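Local coordinates for protein deseasin MCP-01 (Pseudoalteromonas sp., PDB 3VV3) that probably degrades collagen as a calcium-binding serine protease of the subtilisin family, at residues 11-15 / 123-127; 41-45 / 62-66. All blocks are in the same frame, centred on the assembly; numbering follows the deposited sequence.

Interaction 1 of 2, residues 11-15 / 123-127; sequences DLWGL and VVGVN
Two leucine methyls pack on the Val124 carbonyl oxygen: Leu15 CD1 lies 3.3 Å from Val124 O, tilted from the peptide plane, while Leu12 CD1 comes to it from another direction at 3.7 Å. No aromatic ring enters this contact; the flat groups that meet side chains are backbone peptides of 123-127, and Leu12 CD1 also reaches the preceding one, 3.7 Å from Val124 N. The remaining contacts are between aliphatic branches. Val124 CG1 serves both leucines, 3.8 Å from Leu12 CD1 and 4.0 Å from Leu15 CD1. It can do so because chi1 of 53° sets this methyl between the backbone N and the carbonyl carbon. The Leu12 and Val123 side chains meet at about a right angle, with Leu12 CD1 3.9 Å from Val123 CB and Leu12 CD2 against Val123 CG1. The other branch of Leu15 goes to Val126, Leu15 CD2 lying 4.1 Å from Val126 CG2. Both leucines point at the opposing segment, Leu12 from the centre of an inverse gamma turn and Leu15 just beyond it, where Leu15 N bonds to Leu12 O at 3.1 Å. Every touching residue is buried. Leu255 of strand 254-258 packs on both Leu12 and Val123, and Phe9 touches Val124. His275 of helix 269-284 packs on Leu15, while backbone bonds tie Val126 to Thr112 of helix 105-114 and Gly125 to Ala115 just past it. The contact thus packs an N-terminal loop against the connection from helix 105-114 to strand 131-136.

Interaction 2 of 2, residues 41-45 / 62-66; sequences SRDVV and ANAWV
Arg42 reaches across to the 62-66 backbone and supplies all the polar bonds between the two segments. Its NH1 donates to Ala64 O at 2.7 Å with an N-H...O angle of 150°, coming from above the carbonyl plane. Weak bonds from NH1 to Ala62 O (2.8 Å) and from NH2 to Ala64 O (3.4 Å) supplement it, while the guanidinium presents its edge to Asn63 CA and Ala64 N. The arginine side chain bends at chi2 (-91°) and again at chi3, which brings its end round to the loop. With an alanine here, the Ala62 and Ala64 carbonyls would probably lose the NH1 donor they share. Van der Waals contact adds to these bonds: Arg42 CD packs 3.4 Å from Ala62 O and also touches Asn63 OD1; the Asn63 amide is held through ND2, which donates to Gly114 O. In the apolar part, Val45 CG1 meets Trp65 CD1 obliquely at 3.8 Å, beside Ser131 and Val133, which touch both side chains. Ser41 to Val44 form a type I beta turn, with an ST turn in which Asp43 N donates to Ser41 OG. This turn leads into strand 45-50, an inner strand of the parallel sheet, between 131-136 and 166-171, in the subtilisin-like alpha/beta fold.

Interaction 1 is buried, built of leucine and valine methyls and one backbone carbonyl, without polar bonds between its segments; interaction 2 is partly buried, with a partly exposed Arg42 bonding to backbone carbonyls and a small Val45 and Trp65 contact on its inner side. The centres of interactions 1 and 2 lie 18 Å apart, and the two contacts do not touch. Strand 131-136 relates them: 123-127 lies in the loop leading into it, while 41-45 and 62-66 both bond to its residues. The first contact joins an N-terminal loop to the loop that follows helix 105-114, close to helix 269-284, whereas the second joins the turn that leads into strand 45-50 to a part of the loop that follows it.

Interaction 1 of 2, residues 11-15 / 123-127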
loop_
_atom_site.group_PDB
_atom_site.type_symbol
_atom_site.label_atom_id
_atom_site.label_comp_id
_atom_site.label_asym_id
_atom_site.label_seq_id
_atom_site.Cartn_x
_atom_site.Cartn_y
_atom_site.Cartn_z
ATOM N N ASP A 11 -3.111 8.904 -19.308
ATOM C CA ASP A 11 -2.787 8.904 -17.881
ATOM C C ASP A 11 -1.587 8.008 -17.578
ATOM O O ASP A 11 -1.041 8.040 -16.472
ATOM C CB ASP A 11 -3.996 8.451 -17.056
ATOM C CG ASP A 11 -5.130 9.452 -17.091
ATOM O OD1 ASP A 11 -4.841 10.660 -17.078
ATOM O OD2 ASP A 11 -6.301 9.033 -17.140
ATOM N N LEU A 12 -1.191 7.204 -18.564
ATOM C CA LEU A 12 -0.091 6.251 -18.401
ATOM C C LEU A 12 1.271 6.878 -18.702
ATOM O O LEU A 12 1.914 6.558 -19.703
ATOM C CB LEU A 12 -0.328 5.020 -19.291
ATOM C CG LEU A 12 -1.649 4.306 -18.994
ATOM C CD1 LEU A 12 -1.908 3.174 -19.998
ATOM C CD2 LEU A 12 -1.694 3.778 -17.546
ATOM N N TRP A 13 1.729 7.765 -17.825
ATOM C CA TRP A 13 2.965 8.488 -18.097
ATOM C C TRP A 13 4.169 7.538 -18.198
ATOM O O TRP A 13 5.110 7.781 -18.954
ATOM C CB TRP A 13 3.201 9.559 -17.022
ATOM C CG TRP A 13 3.539 8.971 -15.682
ATOM C CD1 TRP A 13 2.684 8.725 -14.644
ATOM C CD2 TRP A 13 4.828 8.538 -15.255
ATOM N NE1 TRP A 13 3.373 8.171 -13.590
ATOM C CE2 TRP A 13 4.693 8.049 -13.940
ATOM C CE3 TRP A 13 6.091 8.526 -15.854
ATOM C CZ2 TRP A 13 5.773 7.543 -13.217
ATOM C CZ3 TRP A 13 7.161 8.029 -15.138
ATOM C CH2 TRP A 13 6.996 7.540 -13.830
ATOM N N GLY A 14 4.132 6.441 -17.444
ATOM C CA GLY A 14 5.233 5.494 -17.452
ATOM C C GLY A 14 5.480 4.891 -18.824
ATOM O O GLY A 14 6.610 4.548 -19.169
ATOM N N LEU A 15 4.414 4.752 -19.603
ATOM C CA LEU A 15 4.526 4.192 -20.950
ATOM C C LEU A 15 4.878 5.292 -21.949
ATOM O O LEU A 15 5.696 5.101 -22.867
ATOM C CB LEU A 15 3.217 3.511 -21.369
ATOM C CG LEU A 15 2.683 2.386 -20.470
ATOM C CD1 LEU A 15 1.431 1.768 -21.083
ATOM C CD2 LEU A 15 3.757 1.321 -20.257
ATOM N N VAL A 123 -7.083 0.859 -19.958
ATOM C CA VAL A 123 -5.667 1.162 -20.094
ATOM C C VAL A 123 -5.002 0.209 -21.092
ATOM O O VAL A 123 -5.665 -0.353 -21.957
ATOM C CB VAL A 123 -4.964 1.096 -18.715
ATOM C CG1 VAL A 123 -5.416 2.274 -17.846
ATOM C CG2 VAL A 123 -5.303 -0.207 -18.003
ATOM N N VAL A 124 -3.693 0.049 -20.981
ATOM C CA VAL A 124 -2.951 -0.903 -21.799
ATOM C C VAL A 124 -1.658 -1.223 -21.068
ATOM O O VAL A 124 -1.056 -0.349 -20.442
ATOM C CB VAL A 124 -2.646 -0.339 -23.216
ATOM C CG1 VAL A 124 -1.962 1.031 -23.131
ATOM C CG2 VAL A 124 -1.786 -1.300 -24.016
ATOM N N GLY A 125 -1.239 -2.481 -21.116
ATOM C CA GLY A 125 -0.015 -2.875 -20.443
ATOM C C GLY A 125 1.211 -2.707 -21.318
ATOM O O GLY A 125 1.112 -2.297 -22.479
ATOM N N VAL A 126 2.377 -3.029 -20.772
ATOM C CA VAL A 126 3.589 -3.018 -21.583
ATOM C C VAL A 126 3.387 -3.958 -22.776
ATOM O O VAL A 126 3.886 -3.698 -23.876
ATOM C CB VAL A 126 4.833 -3.459 -20.782
ATOM C CG1 VAL A 126 6.078 -3.442 -21.669
ATOM C CG2 VAL A 126 5.036 -2.562 -19.556
ATOM N N ASN A 127 2.660 -5.048 -22.541
ATOM C CA ASN A 127 2.191 -5.929 -23.613
ATOM C C ASN A 127 0.735 -5.652 -23.932
ATOM O O ASN A 127 -0.088 -5.539 -23.017
ATOM C CB ASN A 127 2.317 -7.405 -23.207
ATOM C CG ASN A 127 3.733 -7.793 -22.854
ATOM O OD1 ASN A 127 4.495 -8.249 -23.702
ATOM N ND2 ASN A 127 4.098 -7.598 -21.595
#

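Interaction 2 of 2, residues 41-45 / 62-66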
loop_
_atom_site.group_PDB
_atom_site.type_symbol
_atom_site.label_atom_id
_atom_site.label_comp_id
_atom_site.label_asym_id
_atom_site.label_seq_id
_atom_site.Cartn_x
_atom_site.Cartn_y
_atom_site.Cartn_z
ATOM N N SER A 41 3.022 -11.275 -27.377
ATOM C CA SER A 41 2.345 -12.481 -27.829
ATOM C C SER A 41 1.643 -13.215 -26.698
ATOM O O SER A 41 2.206 -13.364 -25.611
ATOM C CB SER A 41 3.340 -13.425 -28.494
ATOM O OG SER A 41 2.694 -14.633 -28.853
ATOM N N ARG A 42 0.429 -13.697 -26.967
ATOM C CA ARG A 42 -0.278 -14.562 -26.026
ATOM C C ARG A 42 0.540 -15.819 -25.729
ATOM O O ARG A 42 0.304 -16.496 -24.734
ATOM C CB ARG A 42 -1.654 -14.962 -26.576
ATOM C CG ARG A 42 -2.744 -13.910 -26.417
ATOM C CD ARG A 42 -3.498 -14.093 -25.110
ATOM N NE ARG A 42 -3.894 -15.484 -24.879
ATOM C CZ ARG A 42 -4.628 -15.889 -23.843
ATOM N NH1 ARG A 42 -5.059 -15.006 -22.954
ATOM N NH2 ARG A 42 -4.939 -17.173 -23.696
ATOM N N ASP A 43 1.489 -16.144 -26.600
ATOM C CA ASP A 43 2.327 -17.321 -26.379
ATOM C C ASP A 43 3.360 -17.131 -25.273
ATOM O O ASP A 43 3.942 -18.107 -24.795
ATOM C CB ASP A 43 3.029 -17.744 -27.663
ATOM C CG ASP A 43 2.143 -18.596 -28.545
ATOM O OD1 ASP A 43 1.092 -19.073 -28.062
ATOM O OD2 ASP A 43 2.508 -18.804 -29.710
ATOM N N VAL A 44 3.583 -15.881 -24.873
ATOM C CA VAL A 44 4.470 -15.584 -23.748
ATOM C C VAL A 44 3.650 -15.557 -22.465
ATOM O O VAL A 44 2.653 -14.852 -22.383
ATOM C CB VAL A 44 5.177 -14.219 -23.938
ATOM C CG1 VAL A 44 6.010 -13.862 -22.703
ATOM C CG2 VAL A 44 6.058 -14.242 -25.175
ATOM N N VAL A 45 4.064 -16.331 -21.466
ATOM C CA VAL A 45 3.281 -16.457 -20.249
ATOM C C VAL A 45 4.017 -15.799 -19.089
ATOM O O VAL A 45 5.201 -16.030 -18.889
ATOM C CB VAL A 45 2.995 -17.938 -19.925
ATOM C CG1 VAL A 45 2.058 -18.045 -18.734
ATOM C CG2 VAL A 45 2.401 -18.632 -21.148
ATOM N N ALA A 62 -8.928 -11.017 -22.120
ATOM C CA ALA A 62 -8.329 -11.508 -23.354
ATOM C C ALA A 62 -6.894 -11.986 -23.141
ATOM O O ALA A 62 -6.369 -12.774 -23.937
ATOM C CB ALA A 62 -8.378 -10.434 -24.430
ATOM N N ASN A 63 -6.262 -11.499 -22.074
ATOM C CA ASN A 63 -4.876 -11.851 -21.766
ATOM C C ASN A 63 -4.741 -12.764 -20.549
ATOM O O ASN A 63 -3.651 -12.914 -19.990
ATOM C CB ASN A 63 -4.015 -10.592 -21.583
ATOM C CG ASN A 63 -3.722 -9.894 -22.898
ATOM O OD1 ASN A 63 -3.843 -10.490 -23.967
ATOM N ND2 ASN A 63 -3.332 -8.623 -22.828
ATOM N N ALA A 64 -5.845 -13.375 -20.131
ATOM C CA ALA A 64 -5.778 -14.360 -19.058
ATOM C C ALA A 64 -5.268 -15.697 -19.595
ATOM O O ALA A 64 -5.775 -16.214 -20.592
ATOM C CB ALA A 64 -7.133 -14.535 -18.399
ATOM N N TRP A 65 -4.262 -16.254 -18.933
ATOM C CA TRP A 65 -3.761 -17.577 -19.306
ATOM C C TRP A 65 -4.836 -18.636 -19.116
ATOM O O TRP A 65 -5.626 -18.572 -18.170
ATOM C CB TRP A 65 -2.544 -17.928 -18.451
ATOM C CG TRP A 65 -1.982 -19.295 -18.658
ATOM C CD1 TRP A 65 -1.215 -19.720 -19.702
ATOM C CD2 TRP A 65 -2.113 -20.412 -17.774
ATOM N NE1 TRP A 65 -0.862 -21.040 -19.527
ATOM C CE2 TRP A 65 -1.401 -21.489 -18.350
ATOM C CE3 TRP A 65 -2.764 -20.607 -16.548
ATOM C CZ2 TRP A 65 -1.317 -22.743 -17.743
ATOM C CZ3 TRP A 65 -2.688 -21.857 -15.942
ATOM C CH2 TRP A 65 -1.958 -22.908 -16.534
ATOM N N VAL A 66 -4.857 -19.613 -20.023
ATOM C CA VAL A 66 -5.718 -20.769 -19.890
ATOM C C VAL A 66 -4.870 -22.038 -19.915
ATOM O O VAL A 66 -4.069 -22.255 -20.834
ATOM C CB VAL A 66 -6.775 -20.820 -21.011
ATOM C CG1 VAL A 66 -7.599 -22.097 -20.897
ATOM C CG2 VAL A 66 -7.673 -19.596 -20.929
#